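Local coordinates for protein beta-galactosidase (Geobacillus stearothermophilus, PDB 4OIF) that probably hydrolyses terminal non-reducing beta-D-galactose residues in beta-D-galactosides, as a zinc-binding, trimeric member of glycosyl hydrolase family 42, at residues D308-P317 and N408-W419. Numbering follows the deposited sequence.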
loop_
_atom_site.group_PDB
_atom_site.type_symbol
_atom_site.label_atom_id
_atom_site.label_comp_id
_atom_site.label_asym_id
_atom_site.label_seq_id
_atom_site.Cartn_x
_atom_site.Cartn_y
_atom_site.Cartn_z
ATOM N N ASP A 308 3.366 -5.633 -33.347
ATOM C CA ASP A 308 2.839 -4.884 -34.464
ATOM C C ASP A 308 3.172 -3.409 -34.277
ATOM O O ASP A 308 3.544 -2.699 -35.232
ATOM C CB ASP A 308 1.341 -5.124 -34.592
ATOM C CG ASP A 308 1.028 -6.537 -35.056
ATOM O OD1 ASP A 308 1.949 -7.226 -35.551
ATOM O OD2 ASP A 308 -0.133 -6.969 -34.927
ATOM N N LEU A 309 3.077 -2.958 -33.036
ATOM C CA LEU A 309 3.406 -1.578 -32.752
ATOM C C LEU A 309 4.861 -1.275 -33.135
ATOM O O LEU A 309 5.133 -0.341 -33.900
ATOM C CB LEU A 309 3.146 -1.265 -31.271
ATOM C CG LEU A 309 3.600 0.116 -30.783
ATOM C CD1 LEU A 309 2.908 1.250 -31.537
ATOM C CD2 LEU A 309 3.376 0.244 -29.296
ATOM N N TYR A 310 5.791 -2.081 -32.632
ATOM C CA TYR A 310 7.213 -1.781 -32.793
ATOM C C TYR A 310 7.742 -2.058 -34.204
ATOM O O TYR A 310 8.685 -1.411 -34.662
ATOM C CB TYR A 310 8.028 -2.550 -31.753
ATOM C CG TYR A 310 7.871 -1.975 -30.361
ATOM C CD1 TYR A 310 7.372 -0.687 -30.182
ATOM C CD2 TYR A 310 8.222 -2.708 -29.232
ATOM C CE1 TYR A 310 7.220 -0.142 -28.927
ATOM C CE2 TYR A 310 8.075 -2.169 -27.962
ATOM C CZ TYR A 310 7.564 -0.884 -27.819
ATOM O OH TYR A 310 7.396 -0.324 -26.572
ATOM N N ARG A 311 7.132 -3.006 -34.898
ATOM C CA ARG A 311 7.436 -3.189 -36.305
ATOM C C ARG A 311 7.003 -1.935 -37.038
ATOM O O ARG A 311 7.780 -1.342 -37.782
ATOM C CB ARG A 311 6.735 -4.421 -36.886
ATOM C CG ARG A 311 7.148 -4.759 -38.328
ATOM C CD ARG A 311 6.118 -5.642 -38.992
ATOM N NE ARG A 311 4.807 -5.005 -38.949
ATOM C CZ ARG A 311 3.797 -5.397 -38.182
ATOM N NH1 ARG A 311 3.934 -6.453 -37.383
ATOM N NH2 ARG A 311 2.653 -4.726 -38.217
ATOM N N SER A 312 5.771 -1.505 -36.786
ATOM C CA SER A 312 5.218 -0.393 -37.545
ATOM C C SER A 312 5.929 0.955 -37.352
ATOM O O SER A 312 5.813 1.820 -38.211
ATOM C CB SER A 312 3.731 -0.238 -37.222
ATOM O OG SER A 312 3.008 -1.384 -37.640
ATOM N N LEU A 313 6.654 1.143 -36.249
ATOM C CA LEU A 313 7.359 2.416 -36.009
ATOM C C LEU A 313 8.209 2.891 -37.184
ATOM O O LEU A 313 8.232 4.080 -37.516
ATOM C CB LEU A 313 8.245 2.314 -34.778
ATOM C CG LEU A 313 7.418 2.396 -33.503
ATOM C CD1 LEU A 313 8.271 2.077 -32.295
ATOM C CD2 LEU A 313 6.772 3.784 -33.388
ATOM N N LYS A 314 8.909 1.960 -37.814
ATOM C CA LYS A 314 9.742 2.315 -38.946
ATOM C C LYS A 314 9.401 1.472 -40.170
ATOM O O LYS A 314 10.160 1.448 -41.139
ATOM C CB LYS A 314 11.219 2.176 -38.584
ATOM C CG LYS A 314 11.659 3.098 -37.454
ATOM C CD LYS A 314 13.158 2.987 -37.192
ATOM C CE LYS A 314 13.965 3.619 -38.321
ATOM N NZ LYS A 314 13.971 5.098 -38.182
ATOM N N GLN A 315 8.259 0.791 -40.103
ATOM C CA GLN A 315 7.684 0.076 -41.243
ATOM C C GLN A 315 8.730 -0.787 -41.950
ATOM O O GLN A 315 8.883 -0.744 -43.177
ATOM C CB GLN A 315 7.042 1.076 -42.214
ATOM C CG GLN A 315 5.741 1.706 -41.699
ATOM C CD GLN A 315 4.517 0.792 -41.863
ATOM O OE1 GLN A 315 3.819 0.832 -42.883
ATOM N NE2 GLN A 315 4.259 -0.031 -40.857
ATOM N N GLN A 316 9.458 -1.553 -41.145
ATOM C CA GLN A 316 10.534 -2.416 -41.614
ATOM C C GLN A 316 10.698 -3.529 -40.569
ATOM O O GLN A 316 10.100 -3.451 -39.498
ATOM C CB GLN A 316 11.825 -1.611 -41.792
ATOM C CG GLN A 316 12.355 -1.078 -40.472
ATOM C CD GLN A 316 13.672 -0.330 -40.587
ATOM O OE1 GLN A 316 14.117 0.033 -41.681
ATOM N NE2 GLN A 316 14.301 -0.084 -39.441
ATOM N N PRO A 317 11.497 -4.570 -40.863
ATOM C CA PRO A 317 11.658 -5.576 -39.807
ATOM C C PRO A 317 12.260 -4.989 -38.520
ATOM O O PRO A 317 13.041 -4.037 -38.586
ATOM C CB PRO A 317 12.613 -6.591 -40.431
ATOM C CG PRO A 317 12.463 -6.406 -41.897
ATOM C CD PRO A 317 12.193 -4.956 -42.104
ATOM N N ASN A 408 8.870 -7.840 -45.378
ATOM C CA ASN A 408 7.889 -7.002 -44.700
ATOM C C ASN A 408 6.511 -7.653 -44.685
ATOM O O ASN A 408 6.368 -8.832 -45.039
ATOM C CB ASN A 408 7.834 -5.628 -45.363
ATOM C CG ASN A 408 9.152 -4.864 -45.219
ATOM O OD1 ASN A 408 9.482 -4.365 -44.135
ATOM N ND2 ASN A 408 9.913 -4.779 -46.308
ATOM N N ARG A 409 5.500 -6.902 -44.257
ATOM C CA ARG A 409 4.159 -7.466 -44.120
ATOM C C ARG A 409 3.097 -6.385 -44.036
ATOM O O ARG A 409 2.579 -6.086 -42.954
ATOM C CB ARG A 409 4.067 -8.368 -42.892
ATOM C CG ARG A 409 4.858 -7.896 -41.677
ATOM C CD ARG A 409 4.420 -8.660 -40.447
ATOM N NE ARG A 409 3.056 -8.294 -40.087
ATOM C CZ ARG A 409 2.237 -9.057 -39.376
ATOM N NH1 ARG A 409 2.639 -10.249 -38.958
ATOM N NH2 ARG A 409 1.014 -8.630 -39.088
ATOM N N PRO A 410 2.751 -5.811 -45.193
ATOM C CA PRO A 410 1.836 -4.675 -45.260
ATOM C C PRO A 410 0.466 -5.048 -44.725
ATOM O O PRO A 410 -0.012 -6.164 -44.936
ATOM C CB PRO A 410 1.781 -4.348 -46.760
ATOM C CG PRO A 410 3.006 -4.986 -47.341
ATOM C CD PRO A 410 3.185 -6.243 -46.531
ATOM N N ALA A 411 -0.151 -4.113 -44.022
ATOM C CA ALA A 411 -1.464 -4.349 -43.451
ATOM C C ALA A 411 -2.453 -3.349 -44.029
ATOM O O ALA A 411 -2.082 -2.227 -44.362
ATOM C CB ALA A 411 -1.411 -4.247 -41.914
ATOM N N GLU A 412 -3.708 -3.765 -44.157
ATOM C CA GLU A 412 -4.775 -2.869 -44.597
ATOM C C GLU A 412 -5.525 -2.273 -43.420
ATOM O O GLU A 412 -6.449 -1.476 -43.600
ATOM C CB GLU A 412 -5.753 -3.609 -45.491
ATOM C CG GLU A 412 -5.101 -4.249 -46.682
ATOM C CD GLU A 412 -6.093 -4.982 -47.526
ATOM O OE1 GLU A 412 -6.617 -6.010 -47.050
ATOM O OE2 GLU A 412 -6.358 -4.519 -48.653
ATOM N N VAL A 413 -5.128 -2.686 -42.220
ATOM C CA VAL A 413 -5.779 -2.251 -40.997
ATOM C C VAL A 413 -4.762 -1.630 -40.061
ATOM O O VAL A 413 -3.687 -2.187 -39.814
ATOM C CB VAL A 413 -6.500 -3.413 -40.273
ATOM C CG1 VAL A 413 -7.249 -2.899 -39.064
ATOM C CG2 VAL A 413 -7.461 -4.103 -41.222
ATOM N N ALA A 414 -5.118 -0.459 -39.547
ATOM C CA ALA A 414 -4.262 0.255 -38.630
ATOM C C ALA A 414 -5.010 0.558 -37.338
ATOM O O ALA A 414 -6.191 0.883 -37.369
ATOM C CB ALA A 414 -3.755 1.537 -39.275
ATOM N N ILE A 415 -4.315 0.421 -36.209
ATOM C CA ILE A 415 -4.793 0.916 -34.921
ATOM C C ILE A 415 -3.908 2.091 -34.460
ATOM O O ILE A 415 -2.698 1.960 -34.331
ATOM C CB ILE A 415 -4.788 -0.188 -33.856
ATOM C CG1 ILE A 415 -5.731 -1.319 -34.258
ATOM C CG2 ILE A 415 -5.147 0.389 -32.480
ATOM C CD1 ILE A 415 -5.826 -2.443 -33.228
ATOM N N LEU A 416 -4.509 3.246 -34.229
ATOM C CA LEU A 416 -3.755 4.430 -33.871
ATOM C C LEU A 416 -3.544 4.501 -32.356
ATOM O O LEU A 416 -4.490 4.427 -31.574
ATOM C CB LEU A 416 -4.468 5.682 -34.392
ATOM C CG LEU A 416 -3.924 7.064 -34.032
ATOM C CD1 LEU A 416 -2.533 7.254 -34.550
ATOM C CD2 LEU A 416 -4.855 8.147 -34.581
ATOM N N TYR A 417 -2.277 4.610 -31.971
ATOM C CA TYR A 417 -1.861 4.752 -30.591
ATOM C C TYR A 417 -1.068 6.054 -30.444
ATOM O O TYR A 417 -0.346 6.444 -31.359
ATOM C CB TYR A 417 -1.014 3.557 -30.170
ATOM C CG TYR A 417 -0.370 3.702 -28.813
ATOM C CD1 TYR A 417 -1.125 3.569 -27.656
ATOM C CD2 TYR A 417 0.995 3.954 -28.686
ATOM C CE1 TYR A 417 -0.546 3.681 -26.404
ATOM C CE2 TYR A 417 1.585 4.077 -27.434
ATOM C CZ TYR A 417 0.801 3.936 -26.293
ATOM O OH TYR A 417 1.341 4.055 -25.029
ATOM N N ASP A 418 -1.208 6.726 -29.305
ATOM C CA ASP A 418 -0.487 7.974 -29.065
ATOM C C ASP A 418 0.023 8.038 -27.614
ATOM O O ASP A 418 -0.760 7.953 -26.656
ATOM C CB ASP A 418 -1.387 9.169 -29.387
ATOM C CG ASP A 418 -0.638 10.484 -29.401
ATOM O OD1 ASP A 418 0.038 10.774 -30.401
ATOM O OD2 ASP A 418 -0.739 11.244 -28.421
ATOM N N TRP A 419 1.342 8.170 -27.475
ATOM C CA TRP A 419 2.019 8.213 -26.174
ATOM C C TRP A 419 1.580 9.413 -25.351
ATOM O O TRP A 419 1.316 9.300 -24.151
ATOM C CB TRP A 419 3.547 8.242 -26.355
ATOM C CG TRP A 419 4.239 6.884 -26.258
ATOM C CD1 TRP A 419 4.759 6.309 -25.128
ATOM C CD2 TRP A 419 4.504 5.961 -27.331
ATOM N NE1 TRP A 419 5.315 5.091 -25.429
ATOM C CE2 TRP A 419 5.181 4.854 -26.772
ATOM C CE3 TRP A 419 4.244 5.969 -28.710
ATOM C CZ2 TRP A 419 5.587 3.751 -27.543
ATOM C CZ3 TRP A 419 4.652 4.875 -29.477
ATOM C CH2 TRP A 419 5.317 3.783 -28.890
HETATM O O HOH W 1 -1.010 -8.449 -37.141
#
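Arg-311 and Arg-409 bring their guanidinium groups together nearly parallel but offset, the planes only 12° apart, with Arg-311 NH1 over the rim of the other group, 3.4 Å from Arg-409 NE. Two donors meet here, so no hydrogen bond forms, and Asp-308 probably offsets the like charges. Asp-308 OD1 takes an almost straight bond from Arg-311 NH1 (2.8 Å), in the guanidinium plane, but faces Arg-409 NH2 only as a long salt bridge (3.9 Å), lying above that guanidinium. A water accepts weakly from Arg-409 NH2 and donates to Asp-308 OD2, which also hydrogen-bonds to Tyr-446 OH; the strongest polar partner of Arg-409 is Ala-351. Arg-311 brings its CD against CG of Arg-409 (3.7 Å) because its chain leaves the helix with chi1 at -173° and bends at chi3; its NH2 pairs with Asp-457. A leucine in its place would probably cost Asp-457 this salt bridge and Asp-308 its short one, and leave one face of the Arg-409 guanidinium less covered.

Apolar contacts hold the other end. CD2 of Leu-309 approaches CH2 of Trp-419 obliquely (4.1 Å), and Tyr-310 meets the indole edge to edge. The indole is steadied from its own segment by Tyr-417, whose CE2 sits over the centre of one face.

In the loop after the helix, Asn-408 OD1 touches Gln-316 CA and Pro-317 CD, each at 3.4 Å.

The contact joins the end of helix 296-312, from the TIM-barrel region, to the segment containing strand 413-416 of the trimerisation domain, which runs between parallel strands 456-459 and 470-473, with helix 438-451 packed against it.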